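Side-chain contacts in pectate lyase (PDB 1GXM), which cleaves polygalacturonate (pectate) by anti-beta-elimination, the present chain being the family 10 catalytic module of a longer protein: residues A34-A37 with D38-L41; N135-A138 with Y139-V143; K150-P153 with F154-D157; L306-R309 with T310-W314. All coordinates share one frame; numbering follows the deposited sequence.

Interaction 1 (A34-A37 with D38-L41); sequences ASRA and DVVL
Arg36 O accepts the amide of Val40 in an almost straight bond, Val40 N to Arg36 O 2.9 Å at 177°, and Ala37 O takes Leu41 N in the next one. Between them they carry the chain from the 3-10 turn of 34-36, closed by Ala37 N to Ala34 O at 3.1 Å, into the first turn of helix 37-42. The amides that open this turn are served by water: one molecule donates to Ser35 O (2.6 Å) and accepts from Val39 N (3.1 Å), and a second accepts from Asp38 N while bonding only weakly to Ser35 O. Arg36 and Val39 run side by side. With CG beside the backbone N (chi1 -57°) and two further bends, the arginine turns one guanidinium face to Val39 CG2, which lies 3.9 Å from Arg36 CZ, offset toward the rim. The group is anchored through NE to Tyr56 O. Asp38 OD1 is shared by a salt bridge to Lys94 NZ and a hydrogen bond with Tyr95 OH. Ala37 and Val40 pack on helix 77-90, where Ala37 meets Leu83 and Val86, while Leu41 rests on helix 93-109; the short helix thus packs against both.

Interaction 2 (N135-A138 with Y139-V143); sequences NGMA and YALTV
Tyr139 and Asn135 make the principal side-chain contact, a CH-pi interaction reinforced by stacking. Asn135 CB stands over the centre of the Tyr139 ring, 3.4 Å from the centroid and 11° off the normal, and beyond it the amide continues along the same face toward the hydroxyl, its plane 22° from that of the ring. Asn135 ND2 consequently lies 3.5 Å from Tyr139 CE2. The two side chains lie side by side and point the same way, the Tyr139 ring brought there with CG beside its backbone N (chi1 -74°). Trp24 also stacks with the tyrosine ring, and Glu218 accepts a hydrogen bond from the backbone N of Asn135.

Apolar contact is lighter. Met137, extended throughout, runs beside Leu141, and its CE comes to 4.0 Å from Leu141 CD1.

The hydrogen bonds are those of a helix start: the amides of Tyr139, Ala140 and Leu141 bond to the carbonyls of Asn135, Gly136 and Met137. Ala138 O takes two donors, Thr142 N at 3.0 Å and Thr142 OG1 at 2.9 Å, which reach it from opposite faces of its plane; this satisfies the buried threonine hydroxyl within its own helix.

Asn135 occupies the N-cap position with a positive phi, but its side chain makes no capping bond and lies on the tyrosine ring instead. The arrangement is an i to i+4 side-chain stack between the N-cap residue and the first turn of helix 136-148, whose start is buried among helices 20-28, 77-90 and 219-226.

Interaction 3 (K150-P153 with F154-D157); sequences KRAP and FDTD
Lys150 is the C-prime residue of the Schellman motif that ends helix 136-148, and Phe154 closes the turn that comes next. Lys150 has positive phi, and the motif's bonds run from Arg151 N to Phe146 O and from Lys150 N to Ala147 O. The chain then doubles back, and Lys150 CG comes to lie 3.8 Å from Phe154 O. Arg151 O accepts Phe154 N at 2.7 Å, closing a type VIa beta turn, Arg151 to Phe154, with the cis peptide bond before Pro153 at its centre. With CG beside its backbone N (chi1 -54°), Phe154 turns one ring face to the proline: Pro153 CG is 4.1 Å from the centroid of the Phe154 ring, 10° off its normal, in a CH-pi contact, while Pro153 CD touches Phe154 CE2 at 3.8 Å. Asp155 lies against 150-152, its CB 3.2 Å from Lys150 O and its OD1, salt-bridged to Lys88, near Ala152 CA. A water links the turn to the chain that leaves it, donating to Pro153 O at 2.7 Å and accepting from Thr156 OG1 at 2.8 Å. Around the turn, Pro153 rests on Ala84 and Glu85 of helix 77-90, and Phe154 on Phe146 and Ala147. The motifs are a Schellman C-cap followed by a type VIa turn, and here they fold Phe154 back onto helix 136-148.

Interaction 4 (L306-R309 with T310-W314); sequences LERR and TGYSW
Arg308 O receives the indole of Trp314 in a nearly straight bond, Trp314 NE1 to Arg308 O 2.9 Å at 176°. The oxygen lies in the plane of the indole, but the donor stands above the carbonyl plane, 46° out of it. Tyr312 N reaches the same oxygen only weakly, at 3.4 Å. Two residues earlier, Leu306 O also has two donors: Thr310 N at 3.0 Å and Thr310 OG1 at 2.9 Å approach it from opposite faces. The hydroxyl gets there because chi1 of 57° sets OG1 between the backbone N and the carbonyl carbon, leaving the methyl CG2 4.0 Å from Leu306 CD1.

The side chain of Arg308 crosses that of Tyr312. Its guanidinium has Tyr312 CB over one face, with NH1 3.6 Å from that carbon, and the two flat groups are well inclined to each other. Tyr312 CD2 lies over one face of the Trp314 indole, offset toward its rim.

Farther out, Glu307 fixes the guanidinium from the side: Arg308 NE bonds to Glu307 OE1 and NH2 to OE2, each at 2.9 Å, both on the syn side though out of the carboxylate plane. Glu307 OE1 has Arg293 as a second charged partner. Tyr209 adds a cation-pi contact to Arg308 and meets Tyr312 edge-to-face, and Tyr312 OH hydrogen-bonds to Glu210.

This is a side-chain-to-backbone bond at a helix C-terminus: at the end of helix 306-311, where the Gly311 and Tyr312 amide bonds are weak, the Trp314 indole N-H takes the Arg308 carbonyl.

In the fold
From the N terminus, interaction 1 turns the loop after helix 20-28 into helix 37-42. Interaction 2 opens helix 136-148, close to the centre of the chain, and interaction 3 follows directly from that helix's C-terminal end. Interaction 4, on helix 306-311, leads into strand 315-316. All four are local and in series; none nests in or crosses another. Interactions 2 and 3 touch through Val143 CG1 and Phe154 CZ, 3.8 Å apart, while the other pairs make no contact. Helix 77-90 is a common neighbour of interactions 1, 2 and 3. Interaction 4 stands apart, about 41 Å from interaction 3 between centres and across the chain's centre.

Interaction 1 (A34-A37 with D38-L41)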
loop_
_atom_site.group_PDB
_atom_site.type_symbol
_atom_site.label_atom_id
_atom_site.label_comp_id
_atom_site.label_asym_id
_atom_site.label_seq_id
_atom_site.Cartn_x
_atom_site.Cartn_y
_atom_site.Cartn_z
ATOM N N ALA A 34 15.035 12.642 -14.606
ATOM C CA ALA A 34 16.229 12.814 -13.778
ATOM C C ALA A 34 16.573 14.294 -13.551
ATOM O O ALA A 34 17.259 14.642 -12.582
ATOM C CB ALA A 34 17.410 12.086 -14.386
ATOM N N SER A 35 16.083 15.159 -14.427
ATOM C CA SER A 35 16.251 16.609 -14.295
ATOM C C SER A 35 15.597 17.166 -13.022
ATOM O O SER A 35 15.891 18.287 -12.604
ATOM C CB SER A 35 15.677 17.325 -15.524
ATOM O OG SER A 35 14.259 17.256 -15.576
ATOM N N ARG A 36 14.703 16.375 -12.425
ATOM C CA ARG A 36 13.983 16.771 -11.212
ATOM C C ARG A 36 14.619 16.240 -9.951
ATOM O O ARG A 36 14.118 16.501 -8.884
ATOM C CB ARG A 36 12.523 16.292 -11.253
ATOM C CG ARG A 36 11.697 16.779 -12.465
ATOM C CD ARG A 36 11.984 18.195 -12.957
ATOM N NE ARG A 36 11.203 19.221 -12.262
ATOM C CZ ARG A 36 11.566 20.500 -12.107
ATOM N NH1 ARG A 36 12.735 20.940 -12.582
ATOM N NH2 ARG A 36 10.763 21.349 -11.453
ATOM N N ALA A 37 15.718 15.512 -10.051
ATOM C CA ALA A 37 16.320 14.890 -8.883
ATOM C C ALA A 37 16.659 15.887 -7.795
ATOM O O ALA A 37 16.476 15.605 -6.619
ATOM C CB ALA A 37 17.574 14.087 -9.273
ATOM N N ASP A 38 17.227 17.034 -8.169
ATOM C CA ASP A 38 17.617 18.024 -7.162
ATOM C C ASP A 38 16.390 18.644 -6.517
ATOM O O ASP A 38 16.395 18.928 -5.323
ATOM C CB ASP A 38 18.478 19.127 -7.782
ATOM C CG ASP A 38 19.902 18.708 -7.986
ATOM O OD1 ASP A 38 20.262 17.594 -7.572
ATOM O OD2 ASP A 38 20.734 19.465 -8.532
ATOM N N VAL A 39 15.354 18.870 -7.307
ATOM C CA VAL A 39 14.099 19.375 -6.767
ATOM C C VAL A 39 13.552 18.372 -5.755
ATOM O O VAL A 39 13.287 18.725 -4.612
ATOM C CB VAL A 39 13.057 19.665 -7.859
ATOM C CG1 VAL A 39 11.697 20.043 -7.262
ATOM C CG2 VAL A 39 13.548 20.783 -8.734
ATOM N N VAL A 40 13.426 17.120 -6.160
ATOM C CA VAL A 40 12.940 16.093 -5.235
ATOM C C VAL A 40 13.776 16.049 -3.979
ATOM O O VAL A 40 13.266 16.046 -2.873
ATOM C CB VAL A 40 12.909 14.714 -5.916
ATOM C CG1 VAL A 40 12.552 13.627 -4.928
ATOM C CG2 VAL A 40 11.928 14.751 -7.041
ATOM N N LEU A 41 15.083 16.032 -4.158
ATOM C CA LEU A 41 16.004 15.955 -3.046
ATOM C C LEU A 41 15.748 17.096 -2.050
ATOM O O LEU A 41 15.797 16.925 -0.833
ATOM C CB LEU A 41 17.438 16.029 -3.569
ATOM C CG LEU A 41 18.545 16.070 -2.534
ATOM C CD1 LEU A 41 18.541 14.852 -1.601
ATOM C CD2 LEU A 41 19.867 16.168 -3.266
HETATM O O HOH W 1 16.140 19.281 -10.252
HETATM O O HOH W 2 18.608 17.318 -10.876
#

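Interaction 2 (N135-A138 with Y139-V143)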
loop_
_atom_site.group_PDB
_atom_site.type_symbol
_atom_site.label_atom_id
_atom_site.label_comp_id
_atom_site.label_asym_id
_atom_site.label_seq_id
_atom_site.Cartn_x
_atom_site.Cartn_y
_atom_site.Cartn_z
ATOM N N ASN A 135 -1.682 1.983 -0.525
ATOM C CA ASN A 135 -0.578 1.042 -0.586
ATOM C C ASN A 135 0.611 1.437 0.278
ATOM O O ASN A 135 1.710 0.973 0.048
ATOM C CB ASN A 135 -0.141 0.833 -2.041
ATOM C CG ASN A 135 -1.188 0.174 -2.853
ATOM O OD1 ASN A 135 -1.818 -0.796 -2.405
ATOM N ND2 ASN A 135 -1.397 0.676 -4.062
ATOM N N GLY A 136 0.383 2.244 1.303
ATOM C CA GLY A 136 1.492 2.812 2.043
ATOM C C GLY A 136 2.367 1.769 2.718
ATOM O O GLY A 136 3.542 1.615 2.415
ATOM N N MET A 137 1.794 1.039 3.661
ATOM C CA MET A 137 2.593 0.087 4.393
ATOM C C MET A 137 3.130 -1.009 3.479
ATOM O O MET A 137 4.286 -1.395 3.583
ATOM C CB MET A 137 1.814 -0.509 5.551
ATOM C CG MET A 137 2.608 -1.492 6.361
ATOM S SD MET A 137 1.836 -1.822 7.944
ATOM C CE MET A 137 2.840 -3.171 8.459
ATOM N N ALA A 138 2.289 -1.548 2.612
ATOM C CA ALA A 138 2.715 -2.648 1.780
ATOM C C ALA A 138 3.841 -2.230 0.856
ATOM O O ALA A 138 4.795 -2.975 0.667
ATOM C CB ALA A 138 1.561 -3.205 0.972
ATOM N N TYR A 139 3.760 -1.047 0.268
ATOM C CA TYR A 139 4.767 -0.662 -0.709
ATOM C C TYR A 139 6.007 -0.156 0.008
ATOM O O TYR A 139 7.094 -0.335 -0.497
ATOM C CB TYR A 139 4.231 0.337 -1.734
ATOM C CG TYR A 139 3.289 -0.266 -2.763
ATOM C CD1 TYR A 139 2.828 -1.587 -2.684
ATOM C CD2 TYR A 139 2.821 0.523 -3.794
ATOM C CE1 TYR A 139 1.940 -2.098 -3.636
ATOM C CE2 TYR A 139 1.950 0.026 -4.730
ATOM C CZ TYR A 139 1.511 -1.291 -4.643
ATOM O OH TYR A 139 0.636 -1.788 -5.583
ATOM N N ALA A 140 5.857 0.424 1.194
ATOM C CA ALA A 140 7.027 0.768 2.016
ATOM C C ALA A 140 7.815 -0.486 2.371
ATOM O O ALA A 140 9.037 -0.502 2.311
ATOM C CB ALA A 140 6.626 1.486 3.254
ATOM N N LEU A 141 7.112 -1.535 2.762
ATOM C CA LEU A 141 7.775 -2.790 3.070
ATOM C C LEU A 141 8.423 -3.375 1.841
ATOM O O LEU A 141 9.461 -4.007 1.931
ATOM C CB LEU A 141 6.823 -3.801 3.706
ATOM C CG LEU A 141 6.304 -3.402 5.072
ATOM C CD1 LEU A 141 5.274 -4.379 5.527
ATOM C CD2 LEU A 141 7.434 -3.325 6.081
ATOM N N THR A 142 7.800 -3.200 0.686
ATOM C CA THR A 142 8.359 -3.678 -0.569
ATOM C C THR A 142 9.680 -2.969 -0.847
ATOM O O THR A 142 10.670 -3.595 -1.225
ATOM C CB THR A 142 7.378 -3.451 -1.715
ATOM O OG1 THR A 142 6.193 -4.228 -1.482
ATOM C CG2 THR A 142 7.926 -3.965 -3.057
ATOM N N VAL A 143 9.710 -1.660 -0.648
ATOM C CA VAL A 143 10.949 -0.903 -0.838
ATOM C C VAL A 143 12.024 -1.457 0.093
ATOM O O VAL A 143 13.162 -1.722 -0.329
ATOM C CB VAL A 143 10.749 0.592 -0.578
ATOM C CG1 VAL A 143 12.086 1.302 -0.599
ATOM C CG2 VAL A 143 9.818 1.197 -1.605
#

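Interaction 3 (K150-P153 with F154-D157)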
loop_
_atom_site.group_PDB
_atom_site.type_symbol
_atom_site.label_atom_id
_atom_site.label_comp_id
_atom_site.label_asym_id
_atom_site.label_seq_id
_atom_site.Cartn_x
_atom_site.Cartn_y
_atom_site.Cartn_z
ATOM N N LYS A 150 19.125 -6.451 -1.916
ATOM C CA LYS A 150 20.031 -5.892 -2.906
ATOM C C LYS A 150 19.429 -5.905 -4.306
ATOM O O LYS A 150 20.119 -6.106 -5.295
ATOM C CB LYS A 150 21.367 -6.651 -2.873
ATOM C CG LYS A 150 22.575 -5.771 -3.006
ATOM C CD LYS A 150 23.758 -6.282 -2.185
ATOM C CE LYS A 150 23.949 -7.777 -2.292
ATOM N NZ LYS A 150 23.535 -8.521 -1.063
ATOM N N ARG A 151 18.124 -5.693 -4.410
ATOM C CA ARG A 151 17.489 -5.599 -5.716
ATOM C C ARG A 151 17.591 -4.193 -6.222
ATOM O O ARG A 151 17.514 -3.250 -5.449
ATOM C CB ARG A 151 16.004 -5.960 -5.670
ATOM C CG ARG A 151 15.739 -7.341 -5.241
ATOM C CD ARG A 151 14.352 -7.846 -5.551
ATOM N NE ARG A 151 14.168 -9.112 -4.855
ATOM C CZ ARG A 151 13.497 -9.280 -3.729
ATOM N NH1 ARG A 151 12.832 -8.275 -3.157
ATOM N NH2 ARG A 151 13.455 -10.481 -3.176
ATOM N N ALA A 152 17.743 -4.059 -7.531
ATOM C CA ALA A 152 17.757 -2.771 -8.196
ATOM C C ALA A 152 16.548 -1.955 -7.756
ATOM O O ALA A 152 15.431 -2.462 -7.744
ATOM C CB ALA A 152 17.728 -2.967 -9.709
ATOM N N PRO A 153 16.718 -0.671 -7.476
ATOM C CA PRO A 153 17.958 0.112 -7.642
ATOM C C PRO A 153 18.923 0.110 -6.464
ATOM O O PRO A 153 19.834 0.951 -6.452
ATOM C CB PRO A 153 17.405 1.519 -7.820
ATOM C CG PRO A 153 16.186 1.521 -6.955
ATOM C CD PRO A 153 15.588 0.158 -7.041
ATOM N N PHE A 154 18.750 -0.800 -5.515
ATOM C CA PHE A 154 19.521 -0.815 -4.272
ATOM C C PHE A 154 20.680 -1.800 -4.344
ATOM O O PHE A 154 21.234 -2.208 -3.316
ATOM C CB PHE A 154 18.613 -1.162 -3.097
ATOM C CG PHE A 154 17.408 -0.273 -3.004
ATOM C CD1 PHE A 154 17.543 1.052 -2.607
ATOM C CD2 PHE A 154 16.154 -0.740 -3.332
ATOM C CE1 PHE A 154 16.427 1.891 -2.528
ATOM C CE2 PHE A 154 15.035 0.099 -3.249
ATOM C CZ PHE A 154 15.175 1.407 -2.863
ATOM N N ASP A 155 21.059 -2.149 -5.567
ATOM C CA ASP A 155 22.224 -3.040 -5.788
ATOM C C ASP A 155 23.476 -2.206 -6.073
ATOM O O ASP A 155 24.256 -2.486 -6.990
ATOM C CB ASP A 155 21.959 -4.065 -6.898
ATOM C CG ASP A 155 21.655 -3.432 -8.236
ATOM O OD1 ASP A 155 21.335 -2.222 -8.307
ATOM O OD2 ASP A 155 21.705 -4.085 -9.295
ATOM N N THR A 156 23.647 -1.175 -5.260
ATOM C CA THR A 156 24.794 -0.287 -5.298
ATOM C C THR A 156 25.385 -0.271 -3.908
ATOM O O THR A 156 24.983 -1.022 -3.029
ATOM C CB THR A 156 24.379 1.137 -5.707
ATOM O OG1 THR A 156 23.505 1.691 -4.716
ATOM C CG2 THR A 156 23.537 1.136 -6.973
ATOM N N ASP A 157 26.317 0.631 -3.673
ATOM C CA ASP A 157 26.898 0.749 -2.345
ATOM C C ASP A 157 26.074 1.646 -1.410
ATOM O O ASP A 157 26.557 2.052 -0.346
ATOM C CB ASP A 157 28.350 1.235 -2.439
ATOM C CG ASP A 157 28.475 2.635 -2.993
ATOM O OD1 ASP A 157 27.473 3.374 -3.068
ATOM O OD2 ASP A 157 29.571 3.109 -3.358
HETATM O O HOH W 3 21.137 3.004 -5.349
#

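Interaction 4 (L306-R309 with T310-W314)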
loop_
_atom_site.group_PDB
_atom_site.type_symbol
_atom_site.label_atom_id
_atom_site.label_comp_id
_atom_site.label_asym_id
_atom_site.label_seq_id
_atom_site.Cartn_x
_atom_site.Cartn_y
_atom_site.Cartn_z
ATOM N N LEU A 306 -24.443 13.383 -2.857
ATOM C CA LEU A 306 -23.944 13.497 -4.207
ATOM C C LEU A 306 -22.436 13.695 -4.208
ATOM O O LEU A 306 -21.698 13.091 -4.983
ATOM C CB LEU A 306 -24.626 14.685 -4.866
ATOM C CG LEU A 306 -24.245 14.909 -6.300
ATOM C CD1 LEU A 306 -24.701 13.752 -7.186
ATOM C CD2 LEU A 306 -24.903 16.183 -6.764
ATOM N N GLU A 307 -21.954 14.548 -3.318
ATOM C CA GLU A 307 -20.546 14.873 -3.298
ATOM C C GLU A 307 -19.670 13.647 -2.983
ATOM O O GLU A 307 -18.601 13.497 -3.547
ATOM C CB GLU A 307 -20.248 16.013 -2.319
ATOM C CG GLU A 307 -18.803 16.490 -2.373
ATOM C CD GLU A 307 -17.849 15.696 -1.483
ATOM O OE1 GLU A 307 -18.315 15.041 -0.533
ATOM O OE2 GLU A 307 -16.625 15.779 -1.728
ATOM N N ARG A 308 -20.101 12.816 -2.047
ATOM C CA ARG A 308 -19.298 11.637 -1.718
ATOM C C ARG A 308 -19.437 10.550 -2.779
ATOM O O ARG A 308 -18.518 9.793 -2.983
ATOM C CB ARG A 308 -19.621 11.074 -0.336
ATOM C CG ARG A 308 -18.980 11.849 0.819
ATOM C CD ARG A 308 -17.484 11.735 0.883
ATOM N NE ARG A 308 -16.829 12.612 -0.077
ATOM C CZ ARG A 308 -15.571 12.531 -0.446
ATOM N NH1 ARG A 308 -14.791 11.580 0.030
ATOM N NH2 ARG A 308 -15.086 13.371 -1.330
ATOM N N ARG A 309 -20.582 10.453 -3.436
ATOM C CA ARG A 309 -20.747 9.417 -4.447
ATOM C C ARG A 309 -19.906 9.735 -5.668
ATOM O O ARG A 309 -19.354 8.842 -6.296
ATOM C CB ARG A 309 -22.211 9.259 -4.822
ATOM C CG ARG A 309 -22.452 8.078 -5.768
ATOM C CD ARG A 309 -23.906 7.713 -5.992
ATOM N NE ARG A 309 -24.653 8.906 -6.361
ATOM C CZ ARG A 309 -25.485 9.571 -5.575
ATOM N NH1 ARG A 309 -25.794 9.138 -4.369
ATOM N NH2 ARG A 309 -26.026 10.681 -6.015
ATOM N N THR A 310 -19.787 11.020 -5.989
ATOM C CA THR A 310 -19.013 11.429 -7.162
ATOM C C THR A 310 -17.536 11.673 -6.818
ATOM O O THR A 310 -16.669 11.551 -7.676
ATOM C CB THR A 310 -19.585 12.705 -7.802
ATOM O OG1 THR A 310 -19.615 13.754 -6.823
ATOM C CG2 THR A 310 -21.005 12.502 -8.243
ATOM N N GLY A 311 -17.239 11.997 -5.560
ATOM C CA GLY A 311 -15.912 12.438 -5.172
ATOM C C GLY A 311 -14.986 11.366 -4.649
ATOM O O GLY A 311 -13.835 11.610 -4.401
ATOM N N TYR A 312 -15.511 10.166 -4.477
ATOM C CA TYR A 312 -14.743 9.054 -3.925
ATOM C C TYR A 312 -15.212 7.799 -4.626
ATOM O O TYR A 312 -16.404 7.668 -4.918
ATOM C CB TYR A 312 -15.048 8.965 -2.433
ATOM C CG TYR A 312 -14.158 8.115 -1.573
ATOM C CD1 TYR A 312 -12.919 8.558 -1.166
ATOM C CD2 TYR A 312 -14.587 6.883 -1.098
ATOM C CE1 TYR A 312 -12.139 7.791 -0.335
ATOM C CE2 TYR A 312 -13.805 6.112 -0.284
ATOM C CZ TYR A 312 -12.594 6.582 0.130
ATOM O OH TYR A 312 -11.788 5.825 0.945
ATOM N N SER A 313 -14.288 6.891 -4.928
ATOM C CA SER A 313 -14.647 5.647 -5.597
ATOM C C SER A 313 -15.041 4.606 -4.573
ATOM O O SER A 313 -14.274 4.300 -3.663
ATOM C CB SER A 313 -13.490 5.085 -6.397
ATOM O OG SER A 313 -13.194 5.934 -7.456
ATOM N N TRP A 314 -16.205 4.017 -4.734
ATOM C CA TRP A 314 -16.758 3.065 -3.769
ATOM C C TRP A 314 -16.621 1.616 -4.208
ATOM O O TRP A 314 -17.039 0.718 -3.503
ATOM C CB TRP A 314 -18.224 3.411 -3.489
ATOM C CG TRP A 314 -18.300 4.720 -2.805
ATOM C CD1 TRP A 314 -18.422 5.945 -3.388
ATOM C CD2 TRP A 314 -18.092 4.958 -1.414
ATOM N NE1 TRP A 314 -18.361 6.926 -2.433
ATOM C CE2 TRP A 314 -18.157 6.345 -1.212
ATOM C CE3 TRP A 314 -17.903 4.136 -0.308
ATOM C CZ2 TRP A 314 -18.034 6.923 0.021
ATOM C CZ3 TRP A 314 -17.776 4.724 0.927
ATOM C CH2 TRP A 314 -17.819 6.100 1.080
#